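Local coordinates for protein ancestral congerin Con-anc (PDB 3AJZ) that binds galactose-containing glycans as a galectin-type lectin, a reconstructed ancestor of the fish congerins, at residues S38-A43 with V65-Q70; F78-G83 with Q100-H105; I33-S38 with N119-A124. All blocks are in the same frame, centred on the assembly; numbering follows the deposited sequence. Where two conformers were deposited one is given.

Interaction 1: residues S38-A43 with V65-Q70. With GAL (beta-D-galactopyranose), chain B.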
ATOM      1  N   SER A  38     -13.238   7.401   7.091  1.00 22.25           N
ATOM      2  CA  SER A  38     -13.082   8.641   7.856  1.00 24.78           C
ATOM      3  C   SER A  38     -12.182   8.440   9.063  1.00 25.44           C
ATOM      4  O   SER A  38     -12.031   7.316   9.555  1.00 25.13           O
ATOM      5  CB  SER A  38     -14.434   9.270   8.217  1.00 25.26           C
ATOM      6  OG  SER A  38     -15.138   8.459   9.122  1.00 29.90           O
ATOM      7  N   THR A  39     -11.584   9.528   9.545  1.00 26.66           N
ATOM      8  CA  THR A  39     -10.461   9.436  10.486  1.00 28.81           C
ATOM      9  C   THR A  39     -10.672   8.745  11.850  1.00 28.92           C
ATOM     10  O   THR A  39      -9.765   8.078  12.343  1.00 30.79           O
ATOM     11  CB  THR A  39      -9.771  10.810  10.694  1.00 29.41           C
ATOM     12  OG1 THR A  39     -10.712  11.736  11.243  1.00 32.29           O
ATOM     13  CG2 THR A  39      -9.251  11.336   9.379  1.00 30.59           C
ATOM     14  N   ASP A  40     -11.825   8.876  12.483  1.00 28.12           N
ATOM     15  CA  ASP A  40     -11.947   8.175  13.775  1.00 26.70           C
ATOM     16  C   ASP A  40     -12.888   6.965  13.723  1.00 24.42           C
ATOM     17  O   ASP A  40     -13.485   6.552  14.723  1.00 23.95           O
ATOM     18  CB  ASP A  40     -12.284   9.163  14.889  1.00 28.44           C
ATOM     19  CG  ASP A  40     -11.160  10.165  15.117  1.00 31.09           C
ATOM     20  OD1 ASP A  40     -11.433  11.376  14.987  1.00 36.35           O
ATOM     21  OD2 ASP A  40     -10.011   9.737  15.397  1.00 33.30           O
ATOM     22  N   SER A  41     -12.980   6.382  12.532  1.00 21.70           N
ATOM     23  CA  SER A  41     -13.907   5.293  12.279  0.50 20.05           C
ATOM     24  C   SER A  41     -13.213   4.184  11.516  1.00 19.12           C
ATOM     25  O   SER A  41     -12.219   4.420  10.850  1.00 18.98           O
ATOM     26  CB  SER A  41     -15.140   5.771  11.501  0.50 20.14           C
ATOM     27  OG  SER A  41     -14.818   6.180  10.179  0.50 20.64           O
ATOM     28  N   ILE A  42     -13.742   2.975  11.643  1.00 16.19           N
ATOM     29  CA  ILE A  42     -13.272   1.816  10.901  1.00 14.67           C
ATOM     30  C   ILE A  42     -14.549   1.110  10.471  1.00 13.38           C
ATOM     31  O   ILE A  42     -15.350   0.675  11.307  1.00 12.53           O
ATOM     32  CB  ILE A  42     -12.487   0.846  11.805  1.00 12.43           C
ATOM     33  CG1 ILE A  42     -11.252   1.531  12.411  1.00 15.49           C
ATOM     34  CG2 ILE A  42     -12.067  -0.396  10.982  1.00 13.20           C
ATOM     35  CD1 ILE A  42     -10.602   0.739  13.555  1.00 15.65           C
ATOM     36  N   ALA A  43     -14.762   1.010   9.168  1.00 12.20           N
ATOM     37  CA  ALA A  43     -15.976   0.392   8.641  1.00 11.38           C
ATOM     38  C   ALA A  43     -15.950  -1.122   8.831  1.00 10.87           C
ATOM     39  O   ALA A  43     -16.984  -1.769   9.083  1.00 11.54           O
ATOM     40  CB  ALA A  43     -16.156   0.755   7.132  1.00 11.97           C
ATOM     41  N   VAL A  65     -17.095   3.576  15.316  1.00 14.41           N
ATOM     42  CA  VAL A  65     -17.686   4.842  14.950  1.00 16.11           C
ATOM     43  C   VAL A  65     -17.176   5.811  15.979  1.00 17.97           C
ATOM     44  O   VAL A  65     -17.376   5.589  17.160  1.00 17.59           O
ATOM     45  CB  VAL A  65     -19.222   4.781  14.994  1.00 15.86           C
ATOM     46  CG1 VAL A  65     -19.820   6.198  14.756  1.00 16.74           C
ATOM     47  CG2 VAL A  65     -19.750   3.775  13.984  1.00 17.78           C
ATOM     48  N   ASP A  66     -16.510   6.865  15.511  1.00 19.89           N
ATOM     49  CA  ASP A  66     -15.973   7.932  16.375  1.00 22.73           C
ATOM     50  C   ASP A  66     -15.297   7.351  17.614  1.00 22.49           C
ATOM     51  O   ASP A  66     -15.643   7.668  18.764  1.00 22.12           O
ATOM     52  CB  ASP A  66     -17.072   8.956  16.678  1.00 23.96           C
ATOM     53  CG  ASP A  66     -17.646   9.589  15.390  1.00 28.02           C
ATOM     54  OD1 ASP A  66     -16.845   9.906  14.470  1.00 32.72           O
ATOM     55  OD2 ASP A  66     -18.886   9.750  15.269  1.00 32.88           O
ATOM     56  N   ASP A  67     -14.337   6.457  17.356  1.00 21.92           N
ATOM     57  CA  ASP A  67     -13.534   5.784  18.386  1.00 22.25           C
ATOM     58  C   ASP A  67     -14.234   4.782  19.301  1.00 20.30           C
ATOM     59  O   ASP A  67     -13.624   4.285  20.238  1.00 22.29           O
ATOM     60  CB  ASP A  67     -12.708   6.797  19.204  1.00 23.27           C
ATOM     61  CG  ASP A  67     -11.613   7.431  18.382  1.00 28.96           C
ATOM     62  OD1 ASP A  67     -10.776   6.667  17.840  1.00 33.77           O
ATOM     63  OD2 ASP A  67     -11.592   8.682  18.275  1.00 34.95           O
ATOM     64  N   GLY A  68     -15.499   4.453  19.028  1.00 18.03           N
ATOM     65  CA  GLY A  68     -16.218   3.445  19.809  1.00 16.81           C
ATOM     66  C   GLY A  68     -16.532   2.188  19.025  1.00 15.80           C
ATOM     67  O   GLY A  68     -17.127   2.270  17.954  1.00 16.31           O
ATOM     68  N   TRP A  69     -16.203   1.030  19.598  1.00 15.12           N
ATOM     69  CA  TRP A  69     -16.553  -0.248  18.984  1.00 14.59           C
ATOM     70  C   TRP A  69     -18.040  -0.525  19.016  1.00 15.68           C
ATOM     71  O   TRP A  69     -18.737  -0.153  19.969  1.00 16.22           O
ATOM     72  CB  TRP A  69     -15.788  -1.382  19.646  1.00 14.74           C
ATOM     73  CG  TRP A  69     -14.306  -1.282  19.396  1.00 14.30           C
ATOM     74  CD1 TRP A  69     -13.349  -0.959  20.304  1.00 15.45           C
ATOM     75  CD2 TRP A  69     -13.627  -1.498  18.156  1.00 15.07           C
ATOM     76  NE1 TRP A  69     -12.105  -0.953  19.708  1.00 16.52           N
ATOM     77  CE2 TRP A  69     -12.251  -1.280  18.386  1.00 14.91           C
ATOM     78  CE3 TRP A  69     -14.053  -1.860  16.872  1.00 15.71           C
ATOM     79  CZ2 TRP A  69     -11.279  -1.424  17.367  1.00 15.81           C
ATOM     80  CZ3 TRP A  69     -13.084  -2.000  15.861  1.00 14.95           C
ATOM     81  CH2 TRP A  69     -11.728  -1.782  16.123  1.00 14.65           C
ATOM     82  N   GLN A  70     -18.534  -1.182  17.970  1.00 14.63           N
ATOM     83  CA  GLN A  70     -19.939  -1.546  17.869  1.00 14.78           C
ATOM     84  C   GLN A  70     -20.114  -3.019  18.259  1.00 14.85           C
ATOM     85  O   GLN A  70     -19.341  -3.520  19.086  1.00 15.80           O
ATOM     86  CB  GLN A  70     -20.485  -1.184  16.471  1.00 15.20           C
ATOM     87  CG  GLN A  70     -20.331   0.302  16.108  1.00 15.11           C
ATOM     88  CD  GLN A  70     -21.116   0.688  14.810  1.00 19.27           C
ATOM     89  OE1 GLN A  70     -20.646   0.481  13.675  1.00 21.83           O
ATOM     90  NE2 GLN A  70     -22.299   1.284  14.988  1.00 23.89           N
TER
HETATM   91  C1  GAL B   2     -11.528  -5.487  21.727  1.00 13.30           C
HETATM   92  C2  GAL B   2     -10.080  -5.153  21.307  1.00 12.81           C
HETATM   93  C3  GAL B   2     -10.057  -4.136  20.170  1.00 12.54           C
HETATM   94  C4  GAL B   2     -10.950  -4.654  19.032  1.00 13.04           C
HETATM   95  C5  GAL B   2     -12.354  -4.875  19.620  1.00 12.74           C
HETATM   96  C6  GAL B   2     -13.323  -5.372  18.565  1.00 13.66           C
HETATM   97  O2  GAL B   2      -9.328  -4.659  22.419  1.00 13.27           O
HETATM   98  O3  GAL B   2      -8.733  -3.960  19.731  1.00 13.57           O
HETATM   99  O4  GAL B   2     -10.369  -5.829  18.486  1.00 12.41           O
HETATM  100  O5  GAL B   2     -12.342  -5.877  20.634  1.00 12.95           O
HETATM  101  O6  GAL B   2     -14.633  -5.462  19.104  1.00 13.98           O
HETATM  102  O   HOH W   1     -14.564   9.611  12.414  1.00 35.47           O
HETATM  103  O   HOH W   2      -8.932   7.531  16.225  1.00 46.34           O
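Asp40 meets Asp67 at the tips of two neighbouring beta turns, a type I turn from Ser38 to Ser41 and a type I' turn from Val65 to Gly68. Asp67 N donates to Asp40 O over 2.8 Å, approaching in the carbonyl plane (N-H...O angle 154°). The two side chains also come together, although both are acidic: Asp40 OD2 lies 3.4 Å from Asp67 OD2, with the carboxylate planes turned 49° apart. A water bridges them, donating to Asp40 OD2 and to Asp67 OD1, each over 2.6 Å, which would be expected to ease the repulsion between like charges. A second water accepts from Asp40 N and donates to Asp66 OD1. Further along, Ile42 CD1, extended anti to CA (chi2 167°), reaches Trp69 CH2 at 3.8 Å. Trp69 belongs to the glycan pocket, and its indole carries galactose on one face, with sugar C5 over the ring centre and C4 3.6 Å from Trp69 CZ2; a tryptophan packed flat on galactose is the hallmark of galectins. Strand 58-65 lies between strands 42-49 and 68-75 in the sheet, and its Met64 touches both Ile42 and Trp69.

Interaction 2: residues F78-G83 with Q100-H105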
ATOM      1  N   PHE A  78     -10.830 -20.404  10.891  1.00 16.27           N
ATOM      2  CA  PHE A  78      -9.570 -19.718  11.259  1.00 14.98           C
ATOM      3  C   PHE A  78      -8.375 -20.279  10.512  1.00 13.87           C
ATOM      4  O   PHE A  78      -7.519 -20.921  11.108  1.00 14.56           O
ATOM      5  CB  PHE A  78      -9.346 -19.795  12.767  1.00 15.01           C
ATOM      6  CG  PHE A  78      -8.380 -18.753  13.262  1.00 15.14           C
ATOM      7  CD1 PHE A  78      -7.045 -19.076  13.570  1.00 16.54           C
ATOM      8  CD2 PHE A  78      -8.779 -17.424  13.327  1.00 14.71           C
ATOM      9  CE1 PHE A  78      -6.146 -18.078  14.007  1.00 16.06           C
ATOM     10  CE2 PHE A  78      -7.877 -16.425  13.754  1.00 15.60           C
ATOM     11  CZ  PHE A  78      -6.574 -16.753  14.076  1.00 15.81           C
ATOM     12  N   PRO A  79      -8.335 -20.058   9.183  1.00 13.63           N
ATOM     13  CA  PRO A  79      -7.255 -20.634   8.371  1.00 13.47           C
ATOM     14  C   PRO A  79      -5.980 -19.803   8.357  1.00 13.69           C
ATOM     15  O   PRO A  79      -5.546 -19.305   7.295  1.00 13.07           O
ATOM     16  CB  PRO A  79      -7.874 -20.667   6.975  1.00 13.60           C
ATOM     17  CG  PRO A  79      -8.758 -19.418   6.946  1.00 15.01           C
ATOM     18  CD  PRO A  79      -9.351 -19.383   8.347  1.00 14.01           C
ATOM     19  N   PHE A  80      -5.385 -19.656   9.542  1.00 14.47           N
ATOM     20  CA  PHE A  80      -4.160 -18.871   9.705  1.00 14.56           C
ATOM     21  C   PHE A  80      -3.213 -19.594  10.641  1.00 15.17           C
ATOM     22  O   PHE A  80      -3.654 -20.331  11.523  1.00 17.17           O
ATOM     23  CB  PHE A  80      -4.499 -17.474  10.303  1.00 14.74           C
ATOM     24  CG  PHE A  80      -5.498 -16.730   9.497  1.00 14.96           C
ATOM     25  CD1 PHE A  80      -5.079 -15.995   8.393  1.00 15.50           C
ATOM     26  CD2 PHE A  80      -6.873 -16.800   9.776  1.00 12.86           C
ATOM     27  CE1 PHE A  80      -5.992 -15.330   7.570  1.00 17.19           C
ATOM     28  CE2 PHE A  80      -7.790 -16.130   8.941  1.00 14.16           C
ATOM     29  CZ  PHE A  80      -7.337 -15.402   7.855  1.00 15.35           C
ATOM     30  N   THR A  81      -1.916 -19.386  10.442  1.00 15.71           N
ATOM     31  CA  THR A  81      -0.887 -19.991  11.295  1.00 15.97           C
ATOM     32  C   THR A  81       0.175 -18.934  11.636  1.00 15.76           C
ATOM     33  O   THR A  81       0.656 -18.209  10.765  1.00 15.50           O
ATOM     34  CB  THR A  81      -0.216 -21.197  10.607  1.00 17.03           C
ATOM     35  OG1 THR A  81      -1.239 -22.112  10.216  1.00 18.70           O
ATOM     36  CG2 THR A  81       0.765 -21.937  11.553  1.00 18.34           C
ATOM     37  N   ALA A  82       0.529 -18.882  12.914  1.00 15.69           N
ATOM     38  CA  ALA A  82       1.587 -17.981  13.364  1.00 16.27           C
ATOM     39  C   ALA A  82       2.885 -18.280  12.612  1.00 15.42           C
ATOM     40  O   ALA A  82       3.256 -19.461  12.436  1.00 16.62           O
ATOM     41  CB  ALA A  82       1.792 -18.097  14.884  1.00 16.45           C
ATOM     42  N   GLY A  83       3.560 -17.218  12.166  1.00 14.64           N
ATOM     43  CA  GLY A  83       4.806 -17.307  11.421  1.00 14.82           C
ATOM     44  C   GLY A  83       4.631 -17.460   9.927  1.00 14.65           C
ATOM     45  O   GLY A  83       5.633 -17.429   9.194  1.00 15.95           O
ATOM     46  N   GLN A 100     -13.079 -12.849   1.781  1.00 13.57           N
ATOM     47  CA  GLN A 100     -12.688 -14.153   1.252  1.00 14.10           C
ATOM     48  C   GLN A 100     -11.438 -14.628   1.985  1.00 13.46           C
ATOM     49  O   GLN A 100     -10.370 -13.990   1.897  1.00 13.71           O
ATOM     50  CB  GLN A 100     -12.413 -14.035  -0.255  1.00 13.83           C
ATOM     51  CG  GLN A 100     -12.061 -15.362  -0.959  1.00 18.22           C
ATOM     52  CD  GLN A 100     -13.196 -16.323  -0.895  1.00 20.30           C
ATOM     53  OE1 GLN A 100     -14.249 -16.094  -1.494  1.00 24.19           O
ATOM     54  NE2 GLN A 100     -13.026 -17.375  -0.121  1.00 20.40           N
ATOM     55  N   LEU A 101     -11.581 -15.719   2.735  1.00 13.84           N
ATOM     56  CA  LEU A 101     -10.485 -16.290   3.506  1.00 14.43           C
ATOM     57  C   LEU A 101      -9.714 -17.259   2.590  1.00 13.53           C
ATOM     58  O   LEU A 101     -10.247 -17.729   1.596  1.00 15.59           O
ATOM     59  CB  LEU A 101     -11.003 -17.010   4.769  1.00 14.90           C
ATOM     60  CG  LEU A 101     -11.898 -16.197   5.726  1.00 14.58           C
ATOM     61  CD1 LEU A 101     -12.315 -17.083   6.904  1.00 15.39           C
ATOM     62  CD2 LEU A 101     -11.165 -14.957   6.258  1.00 17.00           C
ATOM     63  N   PRO A 102      -8.449 -17.496   2.904  1.00 15.84           N
ATOM     64  CA  PRO A 102      -7.615 -18.250   1.960  1.00 16.05           C
ATOM     65  C   PRO A 102      -7.923 -19.731   1.914  1.00 16.84           C
ATOM     66  O   PRO A 102      -7.437 -20.409   1.003  1.00 17.39           O
ATOM     67  CB  PRO A 102      -6.198 -17.986   2.458  1.00 15.80           C
ATOM     68  CG  PRO A 102      -6.369 -17.778   3.963  1.00 16.24           C
ATOM     69  CD  PRO A 102      -7.692 -17.009   4.062  1.00 15.44           C
ATOM     70  N   ASP A 103      -8.773 -20.219   2.825  1.00 15.95           N
ATOM     71  CA  ASP A 103      -9.288 -21.592   2.690  1.00 15.17           C
ATOM     72  C   ASP A 103     -10.518 -21.658   1.801  1.00 15.35           C
ATOM     73  O   ASP A 103     -11.128 -22.707   1.656  1.00 15.87           O
ATOM     74  CB  ASP A 103      -9.596 -22.232   4.058  1.00 15.05           C
ATOM     75  CG  ASP A 103     -10.666 -21.507   4.832  1.00 14.64           C
ATOM     76  OD1 ASP A 103     -11.119 -20.446   4.377  1.00 12.99           O
ATOM     77  OD2 ASP A 103     -11.054 -22.026   5.911  1.00 16.74           O
ATOM     78  N   GLY A 104     -10.917 -20.515   1.266  1.00 15.95           N
ATOM     79  CA  GLY A 104     -12.086 -20.451   0.404  1.00 16.65           C
ATOM     80  C   GLY A 104     -13.376 -20.124   1.153  1.00 17.62           C
ATOM     81  O   GLY A 104     -14.417 -19.930   0.525  1.00 18.11           O
ATOM     82  N   HIS A 105     -13.332 -20.077   2.484  1.00 16.55           N
ATOM     83  CA  HIS A 105     -14.523 -19.746   3.269  0.50 17.27           C
ATOM     84  C   HIS A 105     -14.779 -18.247   3.141  1.00 17.45           C
ATOM     85  O   HIS A 105     -13.836 -17.461   3.054  1.00 16.95           O
ATOM     86  CB  HIS A 105     -14.329 -20.134   4.747  0.50 17.45           C
ATOM     87  CG  HIS A 105     -14.707 -21.551   5.079  0.50 20.22           C
ATOM     88  ND1 HIS A 105     -13.790 -22.580   5.137  0.50 23.49           N
ATOM     89  CD2 HIS A 105     -15.899 -22.095   5.430  0.50 21.24           C
ATOM     90  CE1 HIS A 105     -14.403 -23.700   5.486  0.50 23.28           C
ATOM     91  NE2 HIS A 105     -15.684 -23.432   5.672  0.50 23.12           N
TER
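Pro79 packs against Leu101, Pro102 and Asp103 of the 101-104 turn, and most of the contact is apolar. Its ring carbon CG reaches Leu101 CB and Pro102 CD, each at 3.9 Å, while Pro79 CD approaches the CD1 branch of Leu101. Phe80 joins in through the tip of its ring: CZ lies 4.2 Å from Leu101 CD2, which sits at the ring edge near its plane, and 4.1 Å from Pro102 CD. The long directions of Phe80 and Leu101 cross at about a right angle.

The contact joins two connections of the galectin beta-sandwich: the loop that carries the chain from strand 68-75 of one sheet to strand 85-92 of the other, and the hairpin turn between strands 96-100 and 106-110. Pro79 is the centre of an inverse gamma turn, and Leu101 to Gly104 form a type I beta turn. Ile59 of strand 58-65 touches both Phe80 and Leu101, and His48 meets the Phe80 ring edge-to-face.

A mixed polar-apolar contact comes from Asp103, whose carboxylate carbon CG lies 3.5 Å from Pro79 CG, the two side chains again crossing at about a right angle.

No hydrogen bond links the segments; several knit the 100-105 turn internally. Asp103 CG stands between its own backbone N and carbonyl carbon (chi1 62°), and OD1 accepts from His105 N at 2.9 Å, closing an Asx turn. This donor comes from above the carboxylate plane. Leu101 O is gripped twice, by Gly104 N and by Gln100 NE2, the latter over 3.3 Å and nearly straight (174°), on a lone pair.

Interaction 3: residues I33-S38 with N119-A124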
ATOM      1  N   ILE A  33      -7.028  -6.440  10.074  1.00 11.14           N
ATOM      2  CA  ILE A  33      -7.170  -5.630   8.885  1.00 12.39           C
ATOM      3  C   ILE A  33      -8.290  -4.637   9.110  1.00 12.59           C
ATOM      4  O   ILE A  33      -9.370  -5.015   9.645  1.00 13.24           O
ATOM      5  CB  ILE A  33      -7.479  -6.510   7.675  1.00 12.79           C
ATOM      6  CG1 ILE A  33      -6.268  -7.386   7.369  1.00 16.90           C
ATOM      7  CG2 ILE A  33      -7.770  -5.649   6.456  1.00 15.15           C
ATOM      8  CD1 ILE A  33      -6.558  -8.447   6.345  1.00 21.65           C
ATOM      9  N   ASN A  34      -8.053  -3.382   8.737  1.00 11.66           N
ATOM     10  CA  ASN A  34      -8.965  -2.291   9.126  1.00 12.28           C
ATOM     11  C   ASN A  34      -9.209  -1.443   7.912  1.00 13.08           C
ATOM     12  O   ASN A  34      -8.269  -0.810   7.447  1.00 15.00           O
ATOM     13  CB  ASN A  34      -8.307  -1.441  10.208  1.00 12.17           C
ATOM     14  CG  ASN A  34      -8.016  -2.234  11.443  1.00 13.14           C
ATOM     15  OD1 ASN A  34      -8.884  -2.361  12.308  1.00 14.26           O
ATOM     16  ND2 ASN A  34      -6.819  -2.784  11.547  1.00 11.78           N
ATOM     17  N   VAL A  35     -10.444  -1.411   7.406  1.00 11.96           N
ATOM     18  CA  VAL A  35     -10.810  -0.660   6.188  1.00 12.15           C
ATOM     19  C   VAL A  35     -11.760   0.462   6.573  1.00 13.01           C
ATOM     20  O   VAL A  35     -12.657   0.238   7.390  1.00 12.48           O
ATOM     21  CB  VAL A  35     -11.520  -1.595   5.172  1.00 12.88           C
ATOM     22  CG1 VAL A  35     -11.972  -0.794   3.931  1.00 13.59           C
ATOM     23  CG2 VAL A  35     -10.590  -2.758   4.780  1.00 14.13           C
ATOM     24  N   GLY A  36     -11.599   1.648   6.008  1.00 12.39           N
ATOM     25  CA  GLY A  36     -12.535   2.697   6.389  1.00 14.42           C
ATOM     26  C   GLY A  36     -12.466   3.916   5.505  1.00 16.97           C
ATOM     27  O   GLY A  36     -11.782   3.932   4.464  1.00 15.01           O
ATOM     28  N   GLU A  37     -13.199   4.938   5.904  1.00 18.27           N
ATOM     29  CA  GLU A  37     -13.352   6.110   5.038  1.00 20.58           C
ATOM     30  C   GLU A  37     -13.340   7.448   5.766  1.00 21.64           C
ATOM     31  O   GLU A  37     -13.388   8.515   5.128  1.00 21.92           O
ATOM     32  CB  GLU A  37     -14.566   5.975   4.084  1.00 21.73           C
ATOM     33  CG  GLU A  37     -15.935   5.931   4.768  1.00 25.16           C
ATOM     34  CD  GLU A  37     -16.511   7.319   5.009  1.00 29.43           C
ATOM     35  OE1 GLU A  37     -16.705   8.096   4.033  1.00 32.23           O
ATOM     36  OE2 GLU A  37     -16.770   7.625   6.175  1.00 29.95           O
ATOM     37  N   SER A  38     -13.238   7.401   7.091  1.00 22.25           N
ATOM     38  CA  SER A  38     -13.082   8.641   7.856  1.00 24.78           C
ATOM     39  C   SER A  38     -12.182   8.440   9.063  1.00 25.44           C
ATOM     40  O   SER A  38     -12.031   7.316   9.555  1.00 25.13           O
ATOM     41  CB  SER A  38     -14.434   9.270   8.217  1.00 25.26           C
ATOM     42  OG  SER A  38     -15.138   8.459   9.122  1.00 29.90           O
ATOM     43  N   ASN A 119     -11.394   4.792   1.631  1.00 15.74           N
ATOM     44  CA  ASN A 119     -10.174   5.458   1.254  1.00 16.43           C
ATOM     45  C   ASN A 119      -8.938   5.062   2.051  1.00 16.55           C
ATOM     46  O   ASN A 119      -7.862   5.603   1.802  1.00 16.69           O
ATOM     47  CB  ASN A 119     -10.399   6.963   1.253  1.00 16.78           C
ATOM     48  CG  ASN A 119     -10.826   7.485   2.588  1.00 19.29           C
ATOM     49  OD1 ASN A 119     -10.116   7.340   3.590  1.00 20.78           O
ATOM     50  ND2 ASN A 119     -12.005   8.128   2.619  1.00 21.51           N
ATOM     51  N   PHE A 120      -9.074   4.104   2.969  1.00 15.83           N
ATOM     52  CA  PHE A 120      -7.895   3.568   3.667  1.00 16.49           C
ATOM     53  C   PHE A 120      -8.017   2.131   4.084  1.00 15.57           C
ATOM     54  O   PHE A 120      -9.118   1.613   4.273  1.00 14.68           O
ATOM     55  CB  PHE A 120      -7.463   4.408   4.872  1.00 16.95           C
ATOM     56  CG  PHE A 120      -8.330   4.239   6.089  1.00 17.77           C
ATOM     57  CD1 PHE A 120      -9.266   5.220   6.418  1.00 20.45           C
ATOM     58  CD2 PHE A 120      -8.211   3.112   6.904  1.00 18.47           C
ATOM     59  CE1 PHE A 120     -10.080   5.076   7.561  1.00 22.13           C
ATOM     60  CE2 PHE A 120      -9.043   2.936   8.035  1.00 19.99           C
ATOM     61  CZ  PHE A 120      -9.965   3.933   8.362  1.00 20.53           C
ATOM     62  N   ILE A 121      -6.855   1.490   4.186  1.00 15.41           N
ATOM     63  CA  ILE A 121      -6.741   0.163   4.801  1.00 15.08           C
ATOM     64  C   ILE A 121      -5.459   0.157   5.589  1.00 15.42           C
ATOM     65  O   ILE A 121      -4.413   0.600   5.088  1.00 16.37           O
ATOM     66  CB  ILE A 121      -6.753  -1.056   3.771  1.00 15.90           C
ATOM     67  CG1 ILE A 121      -6.587  -2.413   4.503  1.00 14.87           C
ATOM     68  CG2 ILE A 121      -5.756  -0.834   2.601  1.00 15.61           C
ATOM     69  CD1 ILE A 121      -5.154  -2.899   4.728  1.00 17.67           C
ATOM     70  N   TYR A 122      -5.531  -0.310   6.839  1.00 14.64           N
ATOM     71  CA  TYR A 122      -4.307  -0.505   7.607  1.00 15.53           C
ATOM     72  C   TYR A 122      -4.268  -1.791   8.406  1.00 15.05           C
ATOM     73  O   TYR A 122      -5.320  -2.355   8.775  1.00 14.29           O
ATOM     74  CB  TYR A 122      -3.989   0.700   8.506  1.00 15.64           C
ATOM     75  CG  TYR A 122      -4.908   0.893   9.686  1.00 15.93           C
ATOM     76  CD1 TYR A 122      -4.651   0.256  10.899  1.00 15.46           C
ATOM     77  CD2 TYR A 122      -6.002   1.750   9.598  1.00 17.79           C
ATOM     78  CE1 TYR A 122      -5.488   0.466  12.007  1.00 16.29           C
ATOM     79  CE2 TYR A 122      -6.839   1.975  10.679  1.00 17.73           C
ATOM     80  CZ  TYR A 122      -6.589   1.324  11.869  1.00 17.46           C
ATOM     81  OH  TYR A 122      -7.402   1.559  12.972  1.00 22.68           O
ATOM     82  N   LEU A 123      -3.052  -2.288   8.627  1.00 15.38           N
ATOM     83  CA  LEU A 123      -2.856  -3.494   9.424  1.00 15.41           C
ATOM     84  C   LEU A 123      -2.470  -3.081  10.831  1.00 15.56           C
ATOM     85  O   LEU A 123      -1.760  -2.104  10.985  1.00 16.81           O
ATOM     86  CB  LEU A 123      -1.727  -4.358   8.817  1.00 16.49           C
ATOM     87  CG  LEU A 123      -1.861  -5.864   9.023  1.00 19.92           C
ATOM     88  CD1 LEU A 123      -3.020  -6.294   8.137  1.00 23.03           C
ATOM     89  CD2 LEU A 123      -0.654  -6.622   8.593  1.00 20.15           C
ATOM     90  N   ALA A 124      -2.929  -3.849  11.826  1.00 14.26           N
ATOM     91  CA  ALA A 124      -2.490  -3.668  13.217  1.00 13.67           C
ATOM     92  C   ALA A 124      -2.143  -5.000  13.854  1.00 13.73           C
ATOM     93  O   ALA A 124      -2.644  -6.066  13.445  1.00 13.30           O
ATOM     94  CB  ALA A 124      -3.578  -2.965  14.043  1.00 12.36           C
TER
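An antiparallel pairing of strands 30-36 and 117-125 in the sugar-binding sheet of the galectin sandwich brings Gly36 opposite both Asn119 and Phe120, a classic beta bulge. Gly36 O accepts from Asn119 N at 3.0 Å and from Phe120 N at 3.1 Å, and Gly36 N donates to Phe120 O. With CG between the backbone N and carbonyl carbon (chi1 76°), the Phe120 ring lies over Gly36, whose CA is 3.8 Å from the ring centroid in a CH-pi contact. Beyond the bulge, Asn119 ND2 donates to Glu37 O.

At the next hydrogen-bonded pair, Tyr122 N donates to Asn34 O at 2.8 Å. Asn34 CB sits over the Tyr122 ring, 3.7 Å from its centroid, and the amide stacks on the ring with planes 17° apart. Asn34 ND2 donates to Tyr122 O over 3.2 Å, from above the carbonyl plane, and also bonds Ser32 OG. On the other face of the sheet, toward strand 18-24, Ile33 CG1 meets Leu123 CD1 at 3.5 Å and Val35 CG2 meets Ile121 CG1 at 4.0 Å.

The carboxamide of Asn34 is thus held by the tyrosine face and by bonds at both ends, for its OD1 bonds His45 ND1. Since His45 NE2 bonds galactose, Asn34 is a second-shell residue that would fix the rotation of the imidazole.

Interactions 1 and 3 belong to the same sheet and touch: they share Ser38, their centres are about 10 Å apart, and Ile42 CD1 of interaction 1 lies 3.4 Å from Tyr122 OH of interaction 3. Interaction 2 lies across the chain's centre from both, its centre about 26 Å from that of interaction 1 and 20 Å from that of interaction 3. Along the chain, interaction 3 closes the widest loop; within it interaction 1 closes before interaction 2 opens. The sugar-binding sheet thus holds the first and last of these segments side by side, whereas interaction 2 joins a loop crossing between the sheets to a hairpin turn, well away from the bound galactose.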